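Local coordinates for protein membrane antigen (Burkholderia pseudomallei, PDB 2J9T) that is required for invasion of epithelial cells and survival within host cells, and probably regulates secretion of the effectors BipB and BipC, at residues G70-L75 and K160-I165. Numbering follows the deposited sequence.
Sequences GRRANL and KLQDYI. With BO3 (boric acid), chain C.
Gln-162 and Arg-71 meet through a single hydrogen bond, an instance of a side-chain amide fastening an irregular loop to the 3-10 turn that follows a long helix. NE2 of Gln-162 donates to Arg-71 O over 3.1 Å, with an N-H...O angle of 155°. The acceptor lies almost in the amide plane of Gln-162, whereas the donor sits above the carbonyl plane of Arg-71, away from its lone pairs. Chi2 of -178° stretches Gln-162 straight beyond CG and carries its amide across to the loop backbone. The same NE2 also donates to the backbone oxygen of Met-158, so two carbonyls fix how this buried amide is turned.

The charged component is a salt bridge between Arg-72 and Asp-163, whose exact geometry is doubtful because NH1 and OD2 are modelled too close together. In outline, the carboxylate oxygen OD2 lies toward the edge of the guanidinium, and the two side chains cross at roughly a right angle.

The remaining contacts are van der Waals. Arg-72 and Gln-162 run past each other in opposite senses, NE of Arg-72 lying 3.9 Å from CB of Gln-162, while CA of Gly-70 approaches Gln-162 OE1 at 3.3 Å.

At the protein surface, the contact joins the loop between strand 66-68 and helix 76-101 to the 3-10 turn linking helix 121-160, predicted as coiled coil, to strand 165-167. Behind that turn, Leu-161 packs against Ile-180 of helix 177-189 and Phe-254 of helix 244-292.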
loop_
_atom_site.group_PDB
_atom_site.type_symbol
_atom_site.label_atom_id
_atom_site.label_comp_id
_atom_site.label_asym_id
_atom_site.label_seq_id
_atom_site.Cartn_x
_atom_site.Cartn_y
_atom_site.Cartn_z
ATOM N N GLY A 70 -12.449 -21.068 1.526
ATOM C CA GLY A 70 -12.170 -19.663 1.275
ATOM C C GLY A 70 -11.175 -19.494 0.129
ATOM O O GLY A 70 -10.762 -20.470 -0.499
ATOM N N ARG A 71 -10.792 -18.248 -0.131
ATOM C CA ARG A 71 -9.834 -17.940 -1.186
ATOM C C ARG A 71 -8.531 -17.376 -0.623
ATOM O O ARG A 71 -8.536 -16.358 0.072
ATOM C CB ARG A 71 -10.435 -16.940 -2.176
ATOM C CG ARG A 71 -9.832 -17.014 -3.566
ATOM C CD ARG A 71 -9.328 -15.664 -4.029
ATOM N NE ARG A 71 -9.643 -15.413 -5.432
ATOM C CZ ARG A 71 -8.874 -14.707 -6.255
ATOM N NH1 ARG A 71 -7.734 -14.182 -5.820
ATOM N NH2 ARG A 71 -9.248 -14.519 -7.512
ATOM N N ARG A 72 -7.418 -18.039 -0.933
ATOM C CA ARG A 72 -6.099 -17.559 -0.523
ATOM C C ARG A 72 -5.610 -16.533 -1.544
ATOM O O ARG A 72 -6.263 -16.297 -2.564
ATOM C CB ARG A 72 -5.102 -18.712 -0.423
ATOM C CG ARG A 72 -5.671 -19.954 0.200
ATOM C CD ARG A 72 -5.073 -20.213 1.559
ATOM N NE ARG A 72 -5.815 -21.243 2.277
ATOM C CZ ARG A 72 -5.257 -22.169 3.048
ATOM N NH1 ARG A 72 -6.017 -23.063 3.667
ATOM N NH2 ARG A 72 -3.941 -22.195 3.207
ATOM N N ALA A 73 -4.467 -15.920 -1.274
ATOM C CA ALA A 73 -3.954 -14.897 -2.171
ATOM C C ALA A 73 -2.622 -15.258 -2.802
ATOM O O ALA A 73 -1.822 -15.989 -2.221
ATOM C CB ALA A 73 -3.850 -13.566 -1.446
ATOM N N ASN A 74 -2.395 -14.732 -4.000
ATOM C CA ASN A 74 -1.133 -14.899 -4.700
ATOM C C ASN A 74 -0.250 -13.751 -4.226
ATOM O O ASN A 74 -0.500 -12.588 -4.548
ATOM C CB ASN A 74 -1.353 -14.798 -6.211
ATOM C CG ASN A 74 -0.083 -15.013 -7.004
ATOM O OD1 ASN A 74 1.013 -15.067 -6.447
ATOM N ND2 ASN A 74 -0.225 -15.141 -8.315
ATOM N N LEU A 75 0.723 -14.070 -3.385
ATOM C CA LEU A 75 1.575 -13.056 -2.792
ATOM C C LEU A 75 2.519 -12.378 -3.770
ATOM O O LEU A 75 2.953 -11.256 -3.532
ATOM C CB LEU A 75 2.335 -13.626 -1.596
ATOM C CG LEU A 75 1.455 -14.241 -0.508
ATOM C CD1 LEU A 75 2.286 -14.633 0.689
ATOM C CD2 LEU A 75 0.348 -13.279 -0.102
ATOM N N LYS A 160 -3.274 -17.966 5.306
ATOM C CA LYS A 160 -2.784 -18.983 6.231
ATOM C C LYS A 160 -3.820 -19.301 7.302
ATOM O O LYS A 160 -4.047 -20.465 7.641
ATOM C CB LYS A 160 -1.482 -18.526 6.886
ATOM C CG LYS A 160 -0.234 -18.916 6.119
ATOM C CD LYS A 160 0.815 -17.814 6.184
ATOM C CE LYS A 160 2.226 -18.372 6.078
ATOM N NZ LYS A 160 3.081 -17.906 7.205
ATOM N N LEU A 161 -4.437 -18.256 7.843
ATOM C CA LEU A 161 -5.415 -18.414 8.908
ATOM C C LEU A 161 -6.538 -19.390 8.550
ATOM O O LEU A 161 -7.184 -19.960 9.433
ATOM C CB LEU A 161 -5.956 -17.042 9.353
ATOM C CG LEU A 161 -7.377 -16.554 9.029
ATOM C CD1 LEU A 161 -7.457 -15.051 9.280
ATOM C CD2 LEU A 161 -7.800 -16.870 7.605
ATOM N N GLN A 162 -6.737 -19.608 7.253
ATOM C CA GLN A 162 -7.803 -20.488 6.779
ATOM C C GLN A 162 -7.575 -21.962 7.104
ATOM O O GLN A 162 -8.503 -22.778 7.030
ATOM C CB GLN A 162 -8.047 -20.282 5.288
ATOM C CG GLN A 162 -8.553 -18.892 4.960
ATOM C CD GLN A 162 -8.845 -18.712 3.500
ATOM O OE1 GLN A 162 -9.282 -19.643 2.827
ATOM N NE2 GLN A 162 -8.636 -17.499 2.999
ATOM N N ASP A 163 -6.349 -22.294 7.498
ATOM C CA ASP A 163 -6.024 -23.661 7.885
ATOM C C ASP A 163 -6.554 -23.952 9.292
ATOM O O ASP A 163 -6.613 -25.105 9.717
ATOM C CB ASP A 163 -4.509 -23.888 7.847
ATOM C CG ASP A 163 -3.922 -23.704 6.457
ATOM O OD1 ASP A 163 -2.678 -23.755 6.326
ATOM O OD2 ASP A 163 -4.703 -23.499 5.500
ATOM N N TYR A 164 -6.931 -22.900 10.011
ATOM C CA TYR A 164 -7.421 -23.042 11.375
ATOM C C TYR A 164 -8.921 -22.797 11.487
ATOM O O TYR A 164 -9.449 -22.629 12.585
ATOM C CB TYR A 164 -6.650 -22.122 12.321
ATOM C CG TYR A 164 -5.150 -22.302 12.253
ATOM C CD1 TYR A 164 -4.405 -21.704 11.247
ATOM C CD2 TYR A 164 -4.481 -23.084 13.182
ATOM C CE1 TYR A 164 -3.030 -21.875 11.171
ATOM C CE2 TYR A 164 -3.105 -23.261 13.112
ATOM C CZ TYR A 164 -2.386 -22.645 12.106
ATOM O OH TYR A 164 -1.019 -22.800 12.036
ATOM N N ILE A 165 -9.602 -22.789 10.344
ATOM C CA ILE A 165 -11.057 -22.638 10.303
ATOM C C ILE A 165 -11.617 -23.790 9.481
ATOM O O ILE A 165 -11.354 -23.887 8.284
ATOM C CB ILE A 165 -11.498 -21.273 9.704
ATOM C CG1 ILE A 165 -11.145 -20.126 10.647
ATOM C CG2 ILE A 165 -13.000 -21.277 9.417
ATOM C CD1 ILE A 165 -10.984 -18.812 9.942
HETATM B B BO3 C . -2.328 -18.854 11.078
HETATM O O1 BO3 C . -2.740 -19.451 9.863
HETATM O O2 BO3 C . -1.524 -19.582 11.991
HETATM O O3 BO3 C . -2.693 -17.517 11.365
#